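Long-range contact in Peptide/nickel transport system substrate-binding protein (Listeria monocytogenes serotype 1/2a, PDB 5KZT), which binds peptides as the OppA-type substrate-binding protein of a bacterial transport system and probably delivers them for uptake across the membrane: residues A[271-283]-A[438-450]. Residues are numbered along the deposited sequence; the frame is centred on the assembly and turned at random.
Sequences STFYIKFNQKRAG and LFVTDGAQNRMSY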
ATOM      1  N   SER A 271       6.863  -1.310   6.231  0.70 19.23           N
ATOM      2  CA  SER A 271       5.439  -1.586   6.237  0.70 18.40           C
ATOM      3  C   SER A 271       5.092  -2.230   7.563  0.70 17.73           C
ATOM      4  O   SER A 271       5.937  -2.908   8.170  0.70 17.53           O
ATOM      5  CB  SER A 271       5.097  -2.503   5.070  0.70 18.78           C
ATOM      6  OG  SER A 271       5.375  -1.828   3.852  0.70 19.21           O
ATOM      7  N   THR A 272       3.861  -1.995   8.017  1.00 17.11           N
ATOM      8  CA  THR A 272       3.369  -2.544   9.271  1.00 16.54           C
ATOM      9  C   THR A 272       2.165  -3.438   8.992  1.00 16.29           C
ATOM     10  O   THR A 272       1.239  -3.033   8.272  1.00 15.24           O
ATOM     11  CB  THR A 272       2.940  -1.411  10.201  1.00 16.67           C
ATOM     12  OG1 THR A 272       4.074  -0.563  10.437  1.00 17.00           O
ATOM     13  CG2 THR A 272       2.402  -1.966  11.531  1.00 16.73           C
ATOM     14  N   PHE A 273       2.198  -4.649   9.548  1.00 16.07           N
ATOM     15  CA  PHE A 273       1.084  -5.572   9.500  1.00 16.35           C
ATOM     16  C   PHE A 273       0.397  -5.553  10.856  1.00 16.75           C
ATOM     17  O   PHE A 273       1.059  -5.527  11.899  1.00 16.34           O
ATOM     18  CB  PHE A 273       1.552  -6.974   9.118  1.00 17.30           C
ATOM     19  CG  PHE A 273       1.553  -7.203   7.637  1.00 17.92           C
ATOM     20  CD1 PHE A 273       2.554  -6.655   6.846  1.00 18.39           C
ATOM     21  CD2 PHE A 273       0.514  -7.879   7.028  1.00 18.50           C
ATOM     22  CE1 PHE A 273       2.550  -6.833   5.470  1.00 19.01           C
ATOM     23  CE2 PHE A 273       0.509  -8.071   5.659  1.00 19.04           C
ATOM     24  CZ  PHE A 273       1.522  -7.544   4.877  1.00 19.12           C
ATOM     25  N   TYR A 274      -0.928  -5.501  10.829  1.00 16.91           N
ATOM     26  CA  TYR A 274      -1.695  -5.285  12.031  1.00 17.10           C
ATOM     27  C   TYR A 274      -2.997  -6.027  11.932  1.00 17.41           C
ATOM     28  O   TYR A 274      -3.484  -6.307  10.837  1.00 17.33           O
ATOM     29  CB  TYR A 274      -1.944  -3.801  12.287  1.00 16.94           C
ATOM     30  CG  TYR A 274      -2.501  -3.028  11.108  1.00 17.13           C
ATOM     31  CD1 TYR A 274      -1.640  -2.436  10.191  1.00 17.04           C
ATOM     32  CD2 TYR A 274      -3.878  -2.881  10.912  1.00 17.34           C
ATOM     33  CE1 TYR A 274      -2.111  -1.720   9.108  1.00 17.63           C
ATOM     34  CE2 TYR A 274      -4.367  -2.160   9.818  1.00 17.54           C
ATOM     35  CZ  TYR A 274      -3.472  -1.581   8.926  1.00 17.89           C
ATOM     36  OH  TYR A 274      -3.895  -0.872   7.833  1.00 19.19           O
ATOM     37  N   ILE A 275      -3.554  -6.310  13.101  1.00 17.84           N
ATOM     38  CA  ILE A 275      -4.890  -6.873  13.219  1.00 18.45           C
ATOM     39  C   ILE A 275      -5.899  -5.725  13.142  1.00 17.66           C
ATOM     40  O   ILE A 275      -5.815  -4.771  13.931  1.00 17.76           O
ATOM     41  CB  ILE A 275      -5.095  -7.604  14.568  1.00 19.59           C
ATOM     42  CG1 ILE A 275      -4.014  -8.661  14.814  1.00 20.68           C
ATOM     43  CG2 ILE A 275      -6.495  -8.214  14.640  1.00 19.90           C
ATOM     44  CD1 ILE A 275      -4.049  -9.839  13.882  1.00 21.55           C
ATOM     45  N   LYS A 276      -6.863  -5.833  12.234  1.00 17.08           N
ATOM     46  CA  LYS A 276      -8.037  -4.957  12.222  1.00 17.20           C
ATOM     47  C   LYS A 276      -9.226  -5.568  12.971  1.00 17.30           C
ATOM     48  O   LYS A 276      -9.586  -6.720  12.751  1.00 17.78           O
ATOM     49  CB  LYS A 276      -8.442  -4.653  10.785  1.00 17.46           C
ATOM     50  CG  LYS A 276      -7.439  -3.795  10.038  1.00 17.44           C
ATOM     51  CD  LYS A 276      -7.928  -3.403   8.655  1.00 17.80           C
ATOM     52  CE  LYS A 276      -8.965  -2.308   8.705  1.00 17.74           C
ATOM     53  NZ  LYS A 276      -9.280  -1.879   7.333  1.00 18.10           N
ATOM     54  N   PHE A 277      -9.859  -4.772  13.822  1.00 17.08           N
ATOM     55  CA  PHE A 277     -11.023  -5.190  14.607  1.00 17.29           C
ATOM     56  C   PHE A 277     -12.271  -4.519  14.053  1.00 17.16           C
ATOM     57  O   PHE A 277     -12.520  -3.342  14.342  1.00 17.53           O
ATOM     58  CB  PHE A 277     -10.831  -4.754  16.056  1.00 17.47           C
ATOM     59  CG  PHE A 277      -9.681  -5.439  16.753  1.00 17.74           C
ATOM     60  CD1 PHE A 277      -9.706  -6.815  16.979  1.00 18.08           C
ATOM     61  CD2 PHE A 277      -8.594  -4.708  17.226  1.00 17.60           C
ATOM     62  CE1 PHE A 277      -8.651  -7.450  17.631  1.00 18.35           C
ATOM     63  CE2 PHE A 277      -7.540  -5.346  17.889  1.00 18.02           C
ATOM     64  CZ  PHE A 277      -7.569  -6.710  18.082  1.00 18.21           C
ATOM     65  N   ASN A 278     -13.064  -5.243  13.267  1.00 16.99           N
ATOM     66  CA  ASN A 278     -14.303  -4.674  12.735  1.00 17.08           C
ATOM     67  C   ASN A 278     -15.351  -4.628  13.833  1.00 17.42           C
ATOM     68  O   ASN A 278     -15.745  -5.668  14.375  1.00 17.33           O
ATOM     69  CB  ASN A 278     -14.860  -5.461  11.551  1.00 17.32           C
ATOM     70  CG  ASN A 278     -16.039  -4.777  10.897  1.00 17.82           C
ATOM     71  OD1 ASN A 278     -16.268  -3.575  11.086  1.00 17.96           O
ATOM     72  ND2 ASN A 278     -16.825  -5.545  10.145  1.00 18.21           N
ATOM     73  N   GLN A 279     -15.816  -3.425  14.116  1.00 17.32           N
ATOM     74  CA  GLN A 279     -16.796  -3.209  15.178  1.00 18.01           C
ATOM     75  C   GLN A 279     -18.248  -3.332  14.739  1.00 18.83           C
ATOM     76  O   GLN A 279     -19.148  -3.373  15.595  1.00 19.37           O
ATOM     77  CB  GLN A 279     -16.569  -1.847  15.818  1.00 18.04           C
ATOM     78  CG  GLN A 279     -15.142  -1.662  16.293  1.00 17.64           C
ATOM     79  CD  GLN A 279     -14.960  -0.477  17.209  1.00 17.95           C
ATOM     80  OE1 GLN A 279     -15.906  -0.023  17.854  1.00 18.88           O
ATOM     81  NE2 GLN A 279     -13.724   0.009  17.308  1.00 17.48           N
ATOM     82  N   LYS A 280     -18.500  -3.379  13.433  1.00 19.11           N
ATOM     83  CA  LYS A 280     -19.874  -3.444  12.914  1.00 20.41           C
ATOM     84  C   LYS A 280     -19.911  -4.170  11.587  1.00 20.72           C
ATOM     85  O   LYS A 280     -19.196  -3.800  10.655  1.00 20.17           O
ATOM     86  CB  LYS A 280     -20.444  -2.039  12.728  1.00 21.00           C
ATOM     87  CG  LYS A 280     -21.878  -2.029  12.227  1.00 22.38           C
ATOM     88  CD  LYS A 280     -22.504  -0.651  12.374  1.00 23.54           C
ATOM     89  CE  LYS A 280     -22.881  -0.340  13.811  1.00 24.44           C
ATOM     90  NZ  LYS A 280     -23.897   0.750  13.847  1.00 25.55           N
ATOM     91  N   ARG A 281     -20.766  -5.182  11.499  1.00 21.61           N
ATOM     92  CA  ARG A 281     -20.850  -6.024  10.321  1.00 22.45           C
ATOM     93  C   ARG A 281     -22.323  -6.219   9.979  1.00 24.14           C
ATOM     94  O   ARG A 281     -23.137  -6.522  10.856  1.00 24.30           O
ATOM     95  CB  ARG A 281     -20.180  -7.355  10.620  1.00 22.47           C
ATOM     96  CG  ARG A 281     -20.259  -8.354   9.501  1.00 23.16           C
ATOM     97  CD  ARG A 281     -19.492  -9.615   9.823  1.00 23.35           C
ATOM     98  NE  ARG A 281     -19.411 -10.412   8.611  1.00 24.25           N
ATOM     99  CZ  ARG A 281     -18.651 -11.485   8.447  1.00 24.32           C
ATOM    100  NH1 ARG A 281     -17.870 -11.916   9.417  1.00 24.03           N
ATOM    101  NH2 ARG A 281     -18.674 -12.114   7.281  1.00 25.14           N
ATOM    102  N   ALA A 282     -22.669  -5.993   8.711  1.00 25.01           N
ATOM    103  CA  ALA A 282     -24.044  -6.063   8.259  1.00 26.72           C
ATOM    104  C   ALA A 282     -25.010  -5.216   9.118  1.00 27.75           C
ATOM    105  O   ALA A 282     -26.155  -5.611   9.362  1.00 28.77           O
ATOM    106  CB  ALA A 282     -24.485  -7.520   8.195  1.00 27.56           C
ATOM    107  N   GLY A 283     -24.533  -4.048   9.567  1.00 27.78           N
ATOM    108  CA  GLY A 283     -25.332  -3.113  10.368  1.00 28.56           C
ATOM    109  C   GLY A 283     -25.473  -3.397  11.857  1.00 28.88           C
ATOM    110  O   GLY A 283     -26.171  -2.646  12.565  1.00 29.60           O
ATOM    111  N   LEU A 438      -5.352   6.726   8.057  1.00 16.00           N
ATOM    112  CA  LEU A 438      -6.239   5.605   7.766  1.00 16.25           C
ATOM    113  C   LEU A 438      -7.446   5.491   8.703  1.00 16.25           C
ATOM    114  O   LEU A 438      -8.521   5.067   8.284  1.00 16.03           O
ATOM    115  CB  LEU A 438      -5.450   4.296   7.852  1.00 16.86           C
ATOM    116  CG  LEU A 438      -4.236   4.149   6.930  1.00 17.19           C
ATOM    117  CD1 LEU A 438      -3.527   2.816   7.186  1.00 17.87           C
ATOM    118  CD2 LEU A 438      -4.599   4.293   5.466  1.00 17.54           C
ATOM    119  N   PHE A 439      -7.275   5.872   9.964  1.00 16.13           N
ATOM    120  CA  PHE A 439      -8.264   5.517  10.985  1.00 16.06           C
ATOM    121  C   PHE A 439      -9.119   6.683  11.481  1.00 16.25           C
ATOM    122  O   PHE A 439      -9.776   6.580  12.515  1.00 15.94           O
ATOM    123  CB  PHE A 439      -7.539   4.778  12.109  1.00 16.42           C
ATOM    124  CG  PHE A 439      -6.823   3.550  11.607  1.00 16.47           C
ATOM    125  CD1 PHE A 439      -7.558   2.451  11.164  1.00 16.28           C
ATOM    126  CD2 PHE A 439      -5.435   3.528  11.493  1.00 16.58           C
ATOM    127  CE1 PHE A 439      -6.926   1.323  10.656  1.00 16.31           C
ATOM    128  CE2 PHE A 439      -4.794   2.395  10.980  1.00 16.38           C
ATOM    129  CZ  PHE A 439      -5.540   1.293  10.570  1.00 15.93           C
ATOM    130  N   VAL A 440      -9.128   7.772  10.708  1.00 16.24           N
ATOM    131  CA  VAL A 440     -10.115   8.821  10.891  1.00 17.02           C
ATOM    132  C   VAL A 440     -11.523   8.254  10.647  1.00 16.84           C
ATOM    133  O   VAL A 440     -11.695   7.284   9.898  1.00 16.19           O
ATOM    134  CB  VAL A 440      -9.858  10.069   9.992  1.00 17.22           C
ATOM    135  CG1 VAL A 440      -8.479  10.653  10.281  1.00 17.41           C
ATOM    136  CG2 VAL A 440     -10.020   9.736   8.516  1.00 17.01           C
ATOM    137  N   THR A 441     -12.514   8.855  11.311  1.00 17.18           N
ATOM    138  CA  THR A 441     -13.907   8.412  11.234  1.00 17.32           C
ATOM    139  C   THR A 441     -14.358   8.351   9.778  1.00 17.25           C
ATOM    140  O   THR A 441     -14.175   9.302   9.030  1.00 16.72           O
ATOM    141  CB  THR A 441     -14.842   9.357  12.063  1.00 18.15           C
ATOM    142  OG1 THR A 441     -14.463   9.317  13.445  1.00 18.25           O
ATOM    143  CG2 THR A 441     -16.318   8.969  11.940  1.00 18.54           C
ATOM    144  N   ASP A 442     -14.946   7.217   9.393  1.00 17.33           N
ATOM    145  CA  ASP A 442     -15.505   7.007   8.061  1.00 17.79           C
ATOM    146  C   ASP A 442     -14.462   7.070   6.924  1.00 17.36           C
ATOM    147  O   ASP A 442     -14.837   7.186   5.749  1.00 17.05           O
ATOM    148  CB  ASP A 442     -16.679   7.973   7.784  1.00 18.93           C
ATOM    149  CG  ASP A 442     -17.888   7.716   8.668  1.00 19.89           C
ATOM    150  OD1 ASP A 442     -18.204   6.545   8.951  1.00 20.57           O
ATOM    151  OD2 ASP A 442     -18.549   8.702   9.067  1.00 21.27           O
ATOM    152  N   GLY A 443     -13.179   6.967   7.258  1.00 16.63           N
ATOM    153  CA  GLY A 443     -12.144   6.982   6.244  1.00 16.91           C
ATOM    154  C   GLY A 443     -12.246   5.749   5.358  1.00 17.41           C
ATOM    155  O   GLY A 443     -12.614   4.651   5.823  1.00 17.01           O
ATOM    156  N   ALA A 444     -11.903   5.906   4.083  1.00 17.95           N
ATOM    157  CA  ALA A 444     -12.036   4.793   3.123  1.00 18.76           C
ATOM    158  C   ALA A 444     -11.138   3.587   3.415  1.00 18.82           C
ATOM    159  O   ALA A 444     -11.436   2.483   2.953  1.00 19.08           O
ATOM    160  CB  ALA A 444     -11.806   5.283   1.700  1.00 19.23           C
ATOM    161  N   GLN A 445     -10.046   3.797   4.155  1.00 18.90           N
ATOM    162  CA  GLN A 445      -9.195   2.717   4.666  1.00 19.43           C
ATOM    163  C   GLN A 445      -9.381   2.366   6.143  1.00 18.40           C
ATOM    164  O   GLN A 445      -8.586   1.609   6.701  1.00 18.52           O
ATOM    165  CB  GLN A 445      -7.721   3.061   4.392  1.00 20.47           C
ATOM    166  CG  GLN A 445      -7.343   3.083   2.908  1.00 22.13           C
ATOM    167  CD  GLN A 445      -7.545   1.746   2.215  1.00 23.11           C
ATOM    168  OE1 GLN A 445      -7.611   0.685   2.847  1.00 25.63           O
ATOM    169  NE2 GLN A 445      -7.662   1.787   0.916  1.00 25.18           N
ATOM    170  N   ASN A 446     -10.436   2.881   6.767  1.00 17.69           N
ATOM    171  CA  ASN A 446     -10.775   2.567   8.164  1.00 17.88           C
ATOM    172  C   ASN A 446     -11.529   1.235   8.131  1.00 18.35           C
ATOM    173  O   ASN A 446     -10.941   0.199   8.435  1.00 19.08           O
ATOM    174  CB  ASN A 446     -11.591   3.715   8.779  1.00 17.50           C
ATOM    175  CG  ASN A 446     -12.013   3.463  10.218  1.00 17.60           C
ATOM    176  OD1 ASN A 446     -12.374   2.354  10.615  1.00 17.57           O
ATOM    177  ND2 ASN A 446     -12.030   4.520  10.991  1.00 17.55           N
ATOM    178  N   ARG A 447     -12.804   1.262   7.722  1.00 18.70           N
ATOM    179  CA  ARG A 447     -13.614   0.050   7.518  1.00 19.58           C
ATOM    180  C   ARG A 447     -13.717  -0.845   8.750  1.00 18.50           C
ATOM    181  O   ARG A 447     -13.789  -2.064   8.649  1.00 17.90           O
ATOM    182  CB  ARG A 447     -13.080  -0.759   6.320  1.00 20.84           C
ATOM    183  CG  ARG A 447     -12.933   0.039   5.044  1.00 22.73           C
ATOM    184  CD  ARG A 447     -14.273   0.546   4.530  1.00 25.36           C
ATOM    185  NE  ARG A 447     -14.090   1.375   3.337  1.00 28.20           N
ATOM    186  CZ  ARG A 447     -15.021   2.138   2.762  1.00 29.82           C
ATOM    187  NH1 ARG A 447     -16.267   2.217   3.250  1.00 31.16           N
ATOM    188  NH2 ARG A 447     -14.691   2.847   1.683  1.00 30.32           N
ATOM    189  N   MET A 448     -13.702  -0.217   9.916  1.00 17.56           N
ATOM    190  CA  MET A 448     -13.856  -0.915  11.167  1.00 17.38           C
ATOM    191  C   MET A 448     -14.996  -0.330  11.985  1.00 17.36           C
ATOM    192  O   MET A 448     -15.291  -0.855  13.057  1.00 17.52           O
ATOM    193  CB  MET A 448     -12.556  -0.783  11.960  1.00 17.22           C
ATOM    194  CG  MET A 448     -11.401  -1.523  11.334  1.00 16.98           C
ATOM    195  SD  MET A 448      -9.925  -1.462  12.358  1.00 17.54           S
ATOM    196  CE  MET A 448      -9.716   0.274  12.705  1.00 17.32           C
ATOM    197  N   SER A 449     -15.634   0.736  11.485  1.00 16.74           N
ATOM    198  CA  SER A 449     -16.510   1.594  12.291  1.00 17.28           C
ATOM    199  C   SER A 449     -15.815   2.062  13.574  1.00 17.64           C
ATOM    200  O   SER A 449     -16.429   2.166  14.640  1.00 18.62           O
ATOM    201  CB  SER A 449     -17.864   0.921  12.564  1.00 17.90           C
ATOM    202  OG  SER A 449     -18.558   0.684  11.352  1.00 17.73           O
ATOM    203  N   TYR A 450     -14.521   2.355  13.453  1.00 17.09           N
ATOM    204  CA  TYR A 450     -13.772   2.957  14.533  1.00 17.29           C
ATOM    205  C   TYR A 450     -13.923   4.461  14.389  1.00 17.55           C
ATOM    206  O   TYR A 450     -13.657   5.016  13.326  1.00 16.91           O
ATOM    207  CB  TYR A 450     -12.298   2.577  14.485  1.00 16.65           C
ATOM    208  CG  TYR A 450     -11.449   3.426  15.417  1.00 16.95           C
ATOM    209  CD1 TYR A 450     -11.561   3.309  16.796  1.00 17.73           C
ATOM    210  CD2 TYR A 450     -10.560   4.378  14.906  1.00 16.70           C
ATOM    211  CE1 TYR A 450     -10.795   4.086  17.637  1.00 18.16           C
ATOM    212  CE2 TYR A 450      -9.792   5.164  15.739  1.00 17.18           C
ATOM    213  CZ  TYR A 450      -9.918   5.023  17.098  1.00 17.96           C
ATOM    214  OH  TYR A 450      -9.153   5.818  17.912  1.00 18.56           O
TER
HETATM  215  O   HOH W   1      -6.496  -0.365   7.463  1.00 30.25           O
HETATM  216  O   HOH W   2      -7.519  -1.086   5.045  1.00 35.35           O
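The loop 438-450 comes nearest to the end of strand 264-277 at N278 and M448, whose CA atoms lie 4.1 Å apart. Just beyond, Q279 N donates to M448 O (2.8 Å, 159° at the hydrogen). M448 lays its side chain along the backbone of F277, with SD 3.6 Å from F277 N. K276 crosses M448 at about a right angle, its CE against M448 CG. The K276 chain bends at chi3 (76°), which turns NZ toward the loop. NZ donates to N446 O at 2.9 Å, from above the carbonyl plane. It also holds two waters and forms a salt bridge with D413, which probably offsets its buried charge. One water links K276 NZ to Y274 OH and Q445 O; the other joins NZ to Q445 OE1. The strongest polar partner of the Q445 side chain is D34. The F439 ring turns its edge to the face of Y274, offset, with planes at 80° and F439 CZ 3.7 Å from Y274 CE2. Beyond the strand, Q279 NE2 lies at the edge of the Y450 ring. K280 CB meets S449 CB at 3.9 Å. In two Asx turns, N278 OD1 accepts from K280 N, and N446 OD1 from M448 N. N278 ND2 donates to Y418 O. N446 ND2 ties V440 O to Y450 O. The contact joins an irregular loop to the mixed sheet of this family 5 solute-binding protein, and S271 and Q445 reach the bound peptide. Between helices 433-436 and 453-459, F439 and M448 touch I491 of strand 491-503, while Y274 and L438 rest on W425 of strand 420-425.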